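Local coordinates for protein DNA ligase (PDB 3GDE) that probably seals nicks in double-stranded DNA during replication, recombination and repair, using ATP and magnesium to join a 3'-hydroxyl to a 5'-phosphate, at residues Y501-Y507 against P525-R531; R60-V64 against F124-A128; A98-K103 against Y147-L153; D93-E99 against A155-R160; H315-R319 against K332-E336. One frame throughout, in Å; residues are numbered along the deposited sequence.

Contact 1: Y501-Y507 against P525-R531. With PO4 (phosphate ion), chain D.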
# COMPACT_ATOMS: atom_id res chain seq x y z
N TYR A 501 11.37 -0.82 2.04
CA TYR A 501 11.48 -0.82 0.58
C TYR A 501 10.95 -2.11 -0.03
O TYR A 501 11.05 -3.18 0.56
CB TYR A 501 12.92 -0.52 0.16
CG TYR A 501 13.36 0.87 0.57
CD1 TYR A 501 14.36 1.05 1.53
CD2 TYR A 501 12.75 2.01 0.02
CE1 TYR A 501 14.76 2.32 1.93
CE2 TYR A 501 13.14 3.29 0.41
CZ TYR A 501 14.15 3.45 1.36
OH TYR A 501 14.55 4.72 1.75
N VAL A 502 10.35 -1.97 -1.21
CA VAL A 502 9.77 -3.10 -1.91
C VAL A 502 10.48 -3.28 -3.27
O VAL A 502 10.64 -2.31 -4.01
CB VAL A 502 8.22 -2.89 -2.11
CG1 VAL A 502 7.63 -3.90 -3.08
CG2 VAL A 502 7.50 -2.93 -0.75
N PHE A 503 10.92 -4.50 -3.56
CA PHE A 503 11.52 -4.81 -4.87
C PHE A 503 10.50 -5.52 -5.75
O PHE A 503 9.74 -6.35 -5.26
CB PHE A 503 12.71 -5.78 -4.73
CG PHE A 503 13.96 -5.16 -4.16
CD1 PHE A 503 14.07 -3.80 -3.93
CD2 PHE A 503 15.06 -5.98 -3.86
CE1 PHE A 503 15.23 -3.25 -3.41
CE2 PHE A 503 16.23 -5.44 -3.35
CZ PHE A 503 16.32 -4.08 -3.11
N GLU A 504 10.49 -5.21 -7.04
CA GLU A 504 9.86 -6.09 -8.02
C GLU A 504 10.82 -7.24 -8.36
O GLU A 504 11.96 -7.00 -8.78
CB GLU A 504 9.43 -5.35 -9.29
CG GLU A 504 8.66 -6.24 -10.27
CD GLU A 504 8.18 -5.53 -11.52
OE1 GLU A 504 8.22 -4.28 -11.56
OE2 GLU A 504 7.75 -6.24 -12.47
N VAL A 505 10.34 -8.47 -8.19
CA VAL A 505 11.16 -9.67 -8.29
C VAL A 505 10.53 -10.66 -9.28
O VAL A 505 9.34 -10.99 -9.18
CB VAL A 505 11.31 -10.36 -6.91
CG1 VAL A 505 12.16 -11.62 -7.01
CG2 VAL A 505 11.90 -9.41 -5.89
N ALA A 506 11.34 -11.11 -10.24
CA ALA A 506 10.96 -12.21 -11.13
C ALA A 506 11.50 -13.53 -10.57
O ALA A 506 12.42 -13.54 -9.75
CB ALA A 506 11.50 -11.97 -12.54
N TYR A 507 10.95 -14.64 -11.03
CA TYR A 507 11.36 -15.95 -10.55
C TYR A 507 11.07 -17.01 -11.61
O TYR A 507 10.27 -16.77 -12.52
CB TYR A 507 10.61 -16.29 -9.25
CG TYR A 507 9.10 -16.30 -9.41
CD1 TYR A 507 8.42 -17.49 -9.63
CD2 TYR A 507 8.37 -15.11 -9.35
CE1 TYR A 507 7.04 -17.51 -9.80
CE2 TYR A 507 6.97 -15.12 -9.52
CZ TYR A 507 6.32 -16.33 -9.74
OH TYR A 507 4.94 -16.36 -9.90
N PRO A 525 15.20 -16.30 -8.16
CA PRO A 525 14.66 -14.95 -8.07
C PRO A 525 15.61 -13.98 -8.78
O PRO A 525 16.83 -14.18 -8.78
CB PRO A 525 14.63 -14.68 -6.56
CG PRO A 525 15.70 -15.54 -6.01
CD PRO A 525 15.67 -16.79 -6.85
N ARG A 526 15.06 -12.94 -9.39
CA ARG A 526 15.87 -12.03 -10.17
C ARG A 526 15.30 -10.64 -10.00
O ARG A 526 14.11 -10.43 -10.17
CB ARG A 526 15.91 -12.45 -11.66
CG ARG A 526 16.67 -11.50 -12.59
CD ARG A 526 16.88 -12.11 -14.01
NE ARG A 526 17.96 -13.10 -14.00
CZ ARG A 526 19.25 -12.80 -14.14
NH1 ARG A 526 19.64 -11.54 -14.32
NH2 ARG A 526 20.16 -13.77 -14.10
N PHE A 527 16.17 -9.69 -9.68
CA PHE A 527 15.77 -8.31 -9.43
C PHE A 527 15.35 -7.64 -10.73
O PHE A 527 16.09 -7.67 -11.72
CB PHE A 527 16.92 -7.55 -8.76
CG PHE A 527 16.63 -6.08 -8.49
CD1 PHE A 527 15.82 -5.68 -7.42
CD2 PHE A 527 17.20 -5.09 -9.29
CE1 PHE A 527 15.56 -4.33 -7.17
CE2 PHE A 527 16.96 -3.73 -9.05
CZ PHE A 527 16.14 -3.35 -7.98
N VAL A 528 14.16 -7.05 -10.73
CA VAL A 528 13.67 -6.26 -11.85
C VAL A 528 13.90 -4.76 -11.58
O VAL A 528 14.64 -4.10 -12.32
CB VAL A 528 12.18 -6.57 -12.15
CG1 VAL A 528 11.72 -5.84 -13.40
CG2 VAL A 528 11.97 -8.09 -12.31
N ARG A 529 13.28 -4.24 -10.52
CA ARG A 529 13.47 -2.86 -10.08
C ARG A 529 12.97 -2.60 -8.65
O ARG A 529 12.16 -3.37 -8.11
CB ARG A 529 12.77 -1.88 -11.03
CG ARG A 529 11.26 -2.02 -11.07
CD ARG A 529 10.71 -1.21 -12.22
NE ARG A 529 9.90 -2.06 -13.08
CZ ARG A 529 10.28 -2.57 -14.24
NH1 ARG A 529 11.48 -2.31 -14.76
NH2 ARG A 529 9.45 -3.34 -14.90
N LEU A 530 13.43 -1.49 -8.08
CA LEU A 530 12.91 -0.98 -6.82
C LEU A 530 11.51 -0.40 -7.07
O LEU A 530 11.32 0.36 -8.00
CB LEU A 530 13.84 0.12 -6.28
CG LEU A 530 13.48 0.93 -5.02
CD1 LEU A 530 13.59 0.09 -3.73
CD2 LEU A 530 14.39 2.14 -4.93
N ARG A 531 10.55 -0.75 -6.23
CA ARG A 531 9.21 -0.18 -6.37
C ARG A 531 8.91 0.89 -5.31
O ARG A 531 8.40 0.60 -4.24
CB ARG A 531 8.13 -1.27 -6.44
CG ARG A 531 8.29 -2.21 -7.64
CD ARG A 531 8.05 -1.50 -8.99
NE ARG A 531 6.66 -1.08 -9.13
CZ ARG A 531 5.69 -1.82 -9.67
NH1 ARG A 531 5.95 -3.02 -10.18
NH2 ARG A 531 4.46 -1.33 -9.73
P PO4 D . 2.41 -4.38 -10.67
O1 PO4 D . 2.35 -2.89 -10.86
O2 PO4 D . 1.68 -5.06 -11.80
O3 PO4 D . 3.86 -4.83 -10.70
O4 PO4 D . 1.77 -4.75 -9.35
O HOH W 1 9.66 0.78 -1.91
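The ring of Phe-527 turns its edge to the face of Phe-503, CE1 standing 3.5 Å above the centre of that face in a T-shaped stack with planes 74° apart; Leu-530 CD1 lies at the edge of the Phe-503 ring. These side chains share one face of an antiparallel strand pair in the C-terminal OB-fold domain, and helix 473-483 packs on Phe-503. A classic beta bulge, with Val-528 and Arg-529 both opposite Glu-504, shifts the register by one residue. On the other face Glu-504, extended with CG anti to its backbone N (chi1 -175°), brings OE1 2.9 Å from Arg-531 NH1, which meets it from above the carboxylate plane; Arg-529 NE adds a weak bond, and Thr-427 holds OE2. A leucine in place of Arg-531 would probably strip the phosphate of two N-H donors and leave Asp-533 without this salt-bridge mate. The Arg-531 guanidinium grips the phosphate with two N-H groups, NH1 to O3 at 2.8 Å and NH2 to O1 at 2.9 Å, the latter bond almost straight.

Contact 2: R60-V64 against F124-A128; sequences RELGV and FDEIA
Leu-62 lays its CD1 methyl over the face of the Phe-124 ring, 4.3 Å from the centroid and 9° off the ring normal, a CH-pi contact by which the loop between helices 39-49 and 66-77 settles on helix 117-129 in the all-helical N-terminal DNA-binding domain. This is the tight side. The other branch, Leu-62 CD2, reaches the helix backbone at Phe-124 O, 3.4 Å away, and also touches Phe-124 CB. Beside it Val-64 CG2 meets Ile-127 CG2 at 3.6 Å, the two side chains crossing at about a right angle, while Ile-162 of helix 152-162 packs against both Leu-62 and Val-64. Ala-128 directs its CA-H at Glu-61 O, its methyl lying close to the same oxygen. Toward solvent the contact is held differently. Arg-60 and Asp-125 form only a long salt bridge: OD1 sits so far off the guanidinium plane that no N-H points at it, and each has a stronger partner elsewhere, Asp-58 for Arg-60 and Tyr-54 for Asp-125. Further along, water links Leu-62 O to Ile-127 O, and another water lies between Glu-61 N and Ala-128 O. Between the charged groups a single water accepts from Arg-60 NH1 and donates to Asp-125 OD2, both at 2.7 Å.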
# COMPACT_ATOMS: atom_id res chain seq x y z
N ARG A 60 -1.70 14.19 2.53
CA ARG A 60 -0.80 14.38 3.68
C ARG A 60 0.12 13.18 3.95
O ARG A 60 -0.34 12.04 4.02
CB ARG A 60 -1.58 14.74 4.94
CG ARG A 60 -2.22 16.12 4.92
CD ARG A 60 -3.17 16.32 6.09
NE ARG A 60 -4.26 15.35 6.07
CZ ARG A 60 -5.16 15.19 7.03
NH1 ARG A 60 -5.13 15.94 8.12
NH2 ARG A 60 -6.11 14.28 6.88
N GLU A 61 1.41 13.46 4.08
CA GLU A 61 2.44 12.53 4.53
C GLU A 61 3.24 13.24 5.62
O GLU A 61 3.48 14.44 5.50
CB GLU A 61 3.42 12.23 3.39
CG GLU A 61 3.07 11.08 2.47
CD GLU A 61 4.17 10.84 1.44
OE1 GLU A 61 4.25 11.64 0.46
OE2 GLU A 61 4.95 9.86 1.60
N LEU A 62 3.66 12.51 6.66
CA LEU A 62 4.55 13.07 7.69
C LEU A 62 5.88 13.58 7.10
O LEU A 62 6.32 14.68 7.41
CB LEU A 62 4.86 12.06 8.81
CG LEU A 62 4.02 11.95 10.09
CD1 LEU A 62 4.77 11.12 11.14
CD2 LEU A 62 3.58 13.32 10.67
N GLY A 63 6.51 12.76 6.26
CA GLY A 63 7.79 13.13 5.64
C GLY A 63 8.91 13.18 6.66
O GLY A 63 9.81 14.02 6.58
N VAL A 64 8.84 12.27 7.63
CA VAL A 64 9.85 12.17 8.67
C VAL A 64 10.63 10.86 8.50
O VAL A 64 10.10 9.76 8.72
CB VAL A 64 9.21 12.27 10.08
CG1 VAL A 64 10.23 12.00 11.16
CG2 VAL A 64 8.61 13.65 10.28
N PHE A 124 1.60 16.05 14.60
CA PHE A 124 1.71 15.34 13.31
C PHE A 124 1.15 16.13 12.13
O PHE A 124 1.80 16.22 11.08
CB PHE A 124 1.04 13.96 13.36
CG PHE A 124 1.86 12.90 14.08
CD1 PHE A 124 1.34 11.63 14.29
CD2 PHE A 124 3.14 13.18 14.55
CE1 PHE A 124 2.09 10.64 14.93
CE2 PHE A 124 3.88 12.21 15.21
CZ PHE A 124 3.36 10.93 15.39
N ASP A 125 -0.05 16.71 12.29
CA ASP A 125 -0.66 17.52 11.23
C ASP A 125 0.18 18.75 10.88
O ASP A 125 0.30 19.09 9.70
CB ASP A 125 -2.11 17.90 11.59
CG ASP A 125 -3.09 16.72 11.50
OD1 ASP A 125 -2.68 15.60 11.11
OD2 ASP A 125 -4.27 16.91 11.81
N GLU A 126 0.78 19.39 11.89
CA GLU A 126 1.72 20.48 11.62
C GLU A 126 2.97 20.00 10.88
O GLU A 126 3.36 20.60 9.89
CB GLU A 126 2.14 21.22 12.89
CG GLU A 126 3.16 22.30 12.51
CD GLU A 126 3.58 23.23 13.61
OE1 GLU A 126 4.39 24.12 13.29
OE2 GLU A 126 3.14 23.07 14.78
N ILE A 127 3.60 18.92 11.37
CA ILE A 127 4.76 18.33 10.71
C ILE A 127 4.50 18.03 9.24
O ILE A 127 5.31 18.40 8.39
CB ILE A 127 5.28 17.07 11.48
CG1 ILE A 127 5.98 17.48 12.78
CG2 ILE A 127 6.23 16.28 10.61
CD1 ILE A 127 6.18 16.35 13.81
N ALA A 128 3.38 17.37 8.94
CA ALA A 128 2.96 17.08 7.55
C ALA A 128 2.83 18.31 6.62
O ALA A 128 3.06 18.21 5.41
CB ALA A 128 1.68 16.26 7.54
O HOH W 2 -6.04 15.30 10.58
O HOH W 3 4.95 16.05 4.12
O HOH W 4 2.31 16.45 3.47
O HOH W 5 6.31 17.26 6.09

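Contact 3: A98-K103 against Y147-L153; sequences AEQLIK and YGLATPL
Ile-102 sets its CG2 methyl anti to the backbone N, and with chi1 at -86° and chi2 at 73° its two branches part: CG2 runs toward Pro-152 while CG1 and CD1 turn to Tyr-147. The CG2 methyl lies 3.5 Å from Ala-150 O and touches CD of the Pro-152 ring at 3.7 Å. On the other branch, CG1 comes 3.6 Å from Tyr-147 O, and CD1 rests near CD2 of the tyrosine ring, the two side chains crossing at about a right angle. One turn earlier Ala-98 CB approaches the same ring at CE2. Helix 94-108 thereby fills the elbow between helices 135-149 and 152-162 in the N-terminal DNA-binding domain, where Thr-151 is the N-cap of the second helix and Pro-152 its first residue. The proline ring is itself a wedge against helix 94-108: its CB lies 3.4 Å from Glu-99 O, and its CG sits against the backbone of Lys-103, 3.7 Å from CA. Glu-99 returns the contact, its CA-H directed at Pro-152 O at 3.4 Å and its CB and CG lying close to that same carbonyl. The extended chain of Glu-99 then runs alongside Leu-153 in the same direction, its carboxylate paired with Arg-156. The hydroxyl of Tyr-147 is hydrogen-bonded to Thr-159 OG1, while its ring also packs on Leu-69 and Val-76 of helix 66-77.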
# COMPACT_ATOMS: atom_id res chain seq x y z
N ALA A 98 14.39 4.70 21.88
CA ALA A 98 13.73 5.91 22.34
C ALA A 98 13.25 5.74 23.79
O ALA A 98 13.51 6.60 24.64
CB ALA A 98 12.58 6.30 21.42
N GLU A 99 12.59 4.62 24.07
CA GLU A 99 12.15 4.26 25.42
C GLU A 99 13.29 4.31 26.45
O GLU A 99 13.13 4.84 27.54
CB GLU A 99 11.51 2.87 25.42
CG GLU A 99 10.95 2.44 26.77
CD GLU A 99 10.63 0.95 26.85
OE1 GLU A 99 10.90 0.21 25.88
OE2 GLU A 99 10.12 0.52 27.90
N GLN A 100 14.45 3.78 26.06
CA GLN A 100 15.62 3.74 26.91
C GLN A 100 16.21 5.12 27.15
O GLN A 100 16.56 5.46 28.28
CB GLN A 100 16.67 2.78 26.33
CG GLN A 100 17.42 1.99 27.38
CD GLN A 100 16.50 1.41 28.45
OE1 GLN A 100 15.52 0.71 28.16
NE2 GLN A 100 16.80 1.72 29.71
N LEU A 101 16.31 5.93 26.10
CA LEU A 101 16.82 7.29 26.25
C LEU A 101 15.94 8.18 27.14
O LEU A 101 16.45 8.94 27.95
CB LEU A 101 17.03 7.96 24.88
CG LEU A 101 18.08 7.33 23.95
CD1 LEU A 101 18.13 8.10 22.65
CD2 LEU A 101 19.47 7.28 24.63
N ILE A 102 14.62 8.08 27.00
CA ILE A 102 13.71 8.87 27.81
C ILE A 102 13.66 8.36 29.27
O ILE A 102 13.58 9.16 30.20
CB ILE A 102 12.29 8.98 27.17
CG1 ILE A 102 12.24 10.16 26.18
CG2 ILE A 102 11.22 9.23 28.23
CD1 ILE A 102 12.97 9.97 24.88
N LYS A 103 13.77 7.05 29.45
CA LYS A 103 13.85 6.45 30.78
C LYS A 103 15.04 7.02 31.55
O LYS A 103 14.91 7.41 32.71
CB LYS A 103 13.95 4.93 30.69
CG LYS A 103 13.85 4.22 32.03
CD LYS A 103 14.09 2.74 31.89
CE LYS A 103 14.45 2.09 33.23
NZ LYS A 103 14.89 0.67 33.07
N TYR A 147 9.10 14.38 22.27
CA TYR A 147 9.93 13.46 23.06
C TYR A 147 10.26 14.00 24.45
O TYR A 147 10.44 13.22 25.38
CB TYR A 147 11.25 13.14 22.33
CG TYR A 147 11.16 12.11 21.24
CD1 TYR A 147 11.61 12.39 19.96
CD2 TYR A 147 10.64 10.83 21.50
CE1 TYR A 147 11.54 11.42 18.93
CE2 TYR A 147 10.56 9.86 20.49
CZ TYR A 147 11.02 10.17 19.21
OH TYR A 147 10.96 9.22 18.21
N GLY A 148 10.35 15.32 24.58
CA GLY A 148 10.54 15.96 25.89
C GLY A 148 9.36 15.82 26.84
O GLY A 148 9.53 15.91 28.05
N LEU A 149 8.17 15.60 26.30
CA LEU A 149 6.94 15.48 27.10
C LEU A 149 6.44 14.04 27.29
O LEU A 149 5.56 13.79 28.12
CB LEU A 149 5.82 16.32 26.47
CG LEU A 149 5.54 17.79 26.80
CD1 LEU A 149 6.56 18.47 27.68
CD2 LEU A 149 5.34 18.54 25.50
N ALA A 150 7.00 13.11 26.53
CA ALA A 150 6.52 11.74 26.47
C ALA A 150 7.10 10.83 27.56
O ALA A 150 8.23 11.01 28.00
CB ALA A 150 6.81 11.15 25.10
N THR A 151 6.31 9.85 27.99
CA THR A 151 6.83 8.77 28.83
C THR A 151 7.72 7.84 27.98
O THR A 151 7.66 7.89 26.75
CB THR A 151 5.70 7.94 29.50
OG1 THR A 151 4.96 7.22 28.51
CG2 THR A 151 4.74 8.85 30.31
N PRO A 152 8.58 7.03 28.62
CA PRO A 152 9.39 6.06 27.87
C PRO A 152 8.54 5.19 26.93
O PRO A 152 8.89 5.04 25.76
CB PRO A 152 10.03 5.22 28.99
CG PRO A 152 10.17 6.18 30.13
CD PRO A 152 8.88 6.99 30.07
N LEU A 153 7.43 4.65 27.42
CA LEU A 153 6.54 3.83 26.59
C LEU A 153 5.82 4.61 25.48
O LEU A 153 5.55 4.07 24.41
CB LEU A 153 5.52 3.11 27.46
CG LEU A 153 5.14 1.68 27.10
CD1 LEU A 153 6.36 0.84 26.64
CD2 LEU A 153 4.47 1.05 28.29

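Contact 4: D93-E99 against A155-R160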
# COMPACT_ATOMS: atom_id res chain seq x y z
N ASP A 93 15.51 -2.13 17.42
CA ASP A 93 14.32 -1.32 17.21
C ASP A 93 14.56 0.08 17.75
O ASP A 93 15.04 0.23 18.87
CB ASP A 93 13.12 -1.95 17.93
CG ASP A 93 11.84 -1.19 17.69
OD1 ASP A 93 11.25 -1.35 16.60
OD2 ASP A 93 11.41 -0.43 18.58
N LEU A 94 14.24 1.10 16.95
CA LEU A 94 14.41 2.48 17.39
C LEU A 94 13.42 2.86 18.50
O LEU A 94 13.73 3.72 19.33
CB LEU A 94 14.33 3.47 16.22
CG LEU A 94 14.90 4.88 16.46
CD1 LEU A 94 16.42 4.88 16.74
CD2 LEU A 94 14.59 5.78 15.29
N GLY A 95 12.25 2.21 18.51
CA GLY A 95 11.25 2.41 19.55
C GLY A 95 11.82 2.07 20.92
O GLY A 95 11.69 2.85 21.86
N LEU A 96 12.46 0.90 21.02
CA LEU A 96 13.07 0.45 22.27
C LEU A 96 14.25 1.33 22.69
O LEU A 96 14.53 1.49 23.88
CB LEU A 96 13.50 -1.01 22.17
CG LEU A 96 12.40 -2.06 21.98
CD1 LEU A 96 12.99 -3.44 21.76
CD2 LEU A 96 11.43 -2.08 23.17
N VAL A 97 14.93 1.92 21.71
CA VAL A 97 16.00 2.87 21.98
C VAL A 97 15.43 4.18 22.53
O VAL A 97 15.94 4.71 23.51
CB VAL A 97 16.86 3.14 20.73
CG1 VAL A 97 17.87 4.27 21.00
CG2 VAL A 97 17.58 1.87 20.30
N ALA A 98 14.39 4.70 21.88
CA ALA A 98 13.73 5.91 22.34
C ALA A 98 13.25 5.74 23.79
O ALA A 98 13.51 6.60 24.64
CB ALA A 98 12.58 6.30 21.42
N GLU A 99 12.59 4.62 24.07
CA GLU A 99 12.15 4.26 25.42
C GLU A 99 13.29 4.31 26.45
O GLU A 99 13.13 4.84 27.54
CB GLU A 99 11.51 2.87 25.42
CG GLU A 99 10.95 2.44 26.77
CD GLU A 99 10.63 0.95 26.85
OE1 GLU A 99 10.90 0.21 25.88
OE2 GLU A 99 10.12 0.52 27.90
N ALA A 155 7.28 7.18 23.99
CA ALA A 155 8.36 7.45 23.06
C ALA A 155 8.60 6.24 22.15
O ALA A 155 8.93 6.38 20.97
CB ALA A 155 9.63 7.84 23.80
N ARG A 156 8.43 5.06 22.72
CA ARG A 156 8.53 3.81 21.98
C ARG A 156 7.54 3.71 20.83
O ARG A 156 7.96 3.51 19.69
CB ARG A 156 8.34 2.65 22.94
CG ARG A 156 8.30 1.27 22.31
CD ARG A 156 8.79 0.31 23.35
NE ARG A 156 7.94 -0.86 23.46
CZ ARG A 156 7.95 -1.67 24.50
NH1 ARG A 156 8.76 -1.45 25.52
NH2 ARG A 156 7.14 -2.72 24.53
N TYR A 157 6.24 3.86 21.11
CA TYR A 157 5.21 3.75 20.07
C TYR A 157 5.05 4.98 19.19
O TYR A 157 4.55 4.87 18.08
CB TYR A 157 3.88 3.27 20.65
CG TYR A 157 4.01 1.86 21.18
CD1 TYR A 157 4.13 0.78 20.31
CD2 TYR A 157 4.08 1.62 22.56
CE1 TYR A 157 4.28 -0.51 20.79
CE2 TYR A 157 4.24 0.33 23.05
CZ TYR A 157 4.34 -0.72 22.16
OH TYR A 157 4.50 -2.01 22.62
N LEU A 158 5.47 6.14 19.66
CA LEU A 158 5.55 7.33 18.81
C LEU A 158 6.56 7.08 17.70
O LEU A 158 6.31 7.39 16.53
CB LEU A 158 5.98 8.56 19.62
CG LEU A 158 5.04 9.75 19.87
CD1 LEU A 158 3.59 9.50 19.50
CD2 LEU A 158 5.15 10.28 21.32
N THR A 159 7.69 6.52 18.09
CA THR A 159 8.78 6.23 17.18
C THR A 159 8.36 5.15 16.19
O THR A 159 8.54 5.31 14.98
CB THR A 159 10.04 5.80 17.98
OG1 THR A 159 10.45 6.88 18.84
CG2 THR A 159 11.21 5.43 17.05
N ARG A 160 7.75 4.08 16.70
CA ARG A 160 7.31 2.96 15.86
C ARG A 160 6.20 3.39 14.90
O ARG A 160 6.13 2.89 13.77
CB ARG A 160 6.86 1.78 16.72
CG ARG A 160 8.03 1.07 17.39
CD ARG A 160 7.63 -0.28 17.92
NE ARG A 160 8.64 -0.87 18.79
CZ ARG A 160 8.42 -1.95 19.54
NH1 ARG A 160 7.23 -2.53 19.51
NH2 ARG A 160 9.37 -2.43 20.32
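A close antiparallel helix pair in the N-terminal DNA-binding domain brings helix 94-108 against helix 152-162, the short segment axes 7.3 Å apart at 147°. Gly-95 permits this approach, since a CB there would clash with Arg-156 O and Arg-160 CG; its own carbonyl O receives the CA-H of Arg-156 at 3.3 Å. Thr-159 CG2 packs on Leu-94, and Ala-98 CB meets Ala-155 CB. Charges flank this packing. Arg-156 lies alongside Glu-99, pointing the same way, its NH1 bonded to OE1 at 2.7 Å in the guanidinium plane, while Leu-96 CD2 covers one face of the group. A methionine in place of Arg-156 would probably leave the Glu-99 carboxylate without its charged mate and Leu-96 without the flat group it covers. Arg-160, also bridged to Glu-17, crosses Asp-93 at about a right angle. Asp-93 OD2, at the N-cap, takes the Leu-96 N-H through its anti lone pair at 3.0 Å and receives Arg-160 NE from above the carboxylate plane at 2.8 Å.

Contact 5: H315-R319 against K332-E336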
# COMPACT_ATOMS: atom_id res chain seq x y z
N HIS A 315 7.71 3.29 -17.41
CA HIS A 315 7.70 4.64 -17.94
C HIS A 315 6.54 5.45 -17.36
O HIS A 315 6.72 6.62 -17.01
CB HIS A 315 7.65 4.63 -19.47
CG HIS A 315 8.94 4.23 -20.12
ND1 HIS A 315 9.44 4.86 -21.24
CD2 HIS A 315 9.84 3.27 -19.80
CE1 HIS A 315 10.59 4.30 -21.58
NE2 HIS A 315 10.85 3.33 -20.72
N VAL A 316 5.36 4.84 -17.26
CA VAL A 316 4.23 5.48 -16.57
C VAL A 316 4.58 5.72 -15.09
O VAL A 316 4.25 6.77 -14.53
CB VAL A 316 2.91 4.66 -16.66
CG1 VAL A 316 1.77 5.41 -15.98
CG2 VAL A 316 2.53 4.36 -18.12
N LEU A 317 5.28 4.77 -14.48
CA LEU A 317 5.69 4.90 -13.08
C LEU A 317 6.61 6.09 -12.87
O LEU A 317 6.50 6.77 -11.85
CB LEU A 317 6.32 3.59 -12.55
CG LEU A 317 5.43 2.34 -12.45
CD1 LEU A 317 6.22 1.16 -11.89
CD2 LEU A 317 4.14 2.58 -11.62
N ARG A 318 7.52 6.35 -13.82
CA ARG A 318 8.38 7.55 -13.79
C ARG A 318 7.58 8.85 -13.79
O ARG A 318 7.93 9.78 -13.06
CB ARG A 318 9.34 7.57 -14.97
CG ARG A 318 10.56 6.70 -14.78
CD ARG A 318 11.77 7.27 -15.50
NE ARG A 318 12.61 6.20 -16.03
CZ ARG A 318 12.52 5.71 -17.26
NH1 ARG A 318 11.64 6.20 -18.12
NH2 ARG A 318 13.33 4.73 -17.65
N ARG A 319 6.54 8.91 -14.61
CA ARG A 319 5.60 10.03 -14.61
C ARG A 319 4.98 10.18 -13.23
O ARG A 319 4.94 11.29 -12.70
CB ARG A 319 4.50 9.83 -15.66
CG ARG A 319 4.93 9.96 -17.13
CD ARG A 319 5.22 11.40 -17.55
NE ARG A 319 4.19 12.32 -17.09
CZ ARG A 319 3.16 12.75 -17.81
NH1 ARG A 319 3.03 12.37 -19.08
NH2 ARG A 319 2.28 13.57 -17.27
N LYS A 332 8.86 14.20 -22.48
CA LYS A 332 9.63 12.95 -22.53
C LYS A 332 8.73 11.73 -22.66
O LYS A 332 8.92 10.90 -23.56
CB LYS A 332 10.50 12.80 -21.27
CG LYS A 332 11.99 13.11 -21.46
CD LYS A 332 12.72 12.07 -22.33
CE LYS A 332 13.21 10.85 -21.54
NZ LYS A 332 14.44 11.13 -20.74
N ILE A 333 7.74 11.64 -21.78
CA ILE A 333 6.88 10.46 -21.66
C ILE A 333 5.41 10.85 -21.86
O ILE A 333 4.72 11.16 -20.89
CB ILE A 333 7.07 9.75 -20.27
CG1 ILE A 333 8.55 9.63 -19.90
CG2 ILE A 333 6.37 8.40 -20.24
CD1 ILE A 333 8.82 9.31 -18.44
N PRO A 334 4.95 10.89 -23.13
CA PRO A 334 3.52 11.04 -23.42
C PRO A 334 2.69 9.86 -22.91
O PRO A 334 3.20 8.75 -22.77
CB PRO A 334 3.49 11.09 -24.96
CG PRO A 334 4.86 11.54 -25.35
CD PRO A 334 5.75 10.85 -24.36
N LEU A 335 1.41 10.12 -22.64
CA LEU A 335 0.53 9.09 -22.11
C LEU A 335 -0.82 9.08 -22.80
O LEU A 335 -1.25 10.08 -23.36
CB LEU A 335 0.30 9.29 -20.61
CG LEU A 335 1.49 9.36 -19.65
CD1 LEU A 335 1.02 9.85 -18.27
CD2 LEU A 335 2.21 8.03 -19.54
N GLU A 336 -1.48 7.92 -22.76
CA GLU A 336 -2.91 7.84 -23.05
C GLU A 336 -3.61 6.92 -22.07
O GLU A 336 -2.97 6.09 -21.43
CB GLU A 336 -3.18 7.45 -24.50
CG GLU A 336 -2.41 6.27 -25.00
CD GLU A 336 -2.49 6.15 -26.50
OE1 GLU A 336 -3.07 5.16 -26.99
OE2 GLU A 336 -1.97 7.05 -27.19
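One hydrogen bond joins the segments: Arg-319 NH1 donates to Ile-333 O at 2.8 Å with an N-H...O angle of 153°, approaching nearly along the C=O axis and with the oxygen in the guanidinium plane. The group reaches it because the arginine chain folds at chi2 (-73°) and chi3 (-46°) instead of extending. Its NH2 forms a salt bridge with Asp-283 and also donates to Ala-280 O, so this buried charge has partners at both terminal nitrogens. Apolar contacts flank the arginine. Leu-335 CD1 sits over one face of the guanidinium, 3.3 Å from NH1, and its other methyl, CD2, meets Val-316 CG2 at 3.9 Å. Ile-333 and Arg-319 run antiparallel past one another, Ile-333 CB 3.7 Å from Arg-319 CD, while Ile-333 CD1 reaches His-315 O and Arg-318 CB. Val-316 extends this packing to Val-302 of strand 296-306. Helix 313-321 is thus seated on the start of strand 335-342, a helix-on-sheet packing within the nucleotidyltransferase (adenylation) domain of ATP-dependent DNA ligases.

Contacts 2, 3 and 4 all belong to the helical N-terminal domain. Contacts 3 and 4 hold the same helices, 94-108 and 152-162, share Ala-98 and Glu-99, and have centres about 8 Å apart; contact 3 is mainly apolar, whereas the more buried contact 4 adds salt bridges. Contact 2, partly buried, packs apolar side chains on one side and turns to waters and a long ion pair toward solvent. Contact 5, buried in the adenylation domain, pairs one arginine bond with apolar packing. Contact 1, in the OB domain, is partly buried and alone uses strand pairing. It touches contact 5 where Arg-531 NE meets Leu-317 CD1 at 3.6 Å, joining two domains in this closed conformation.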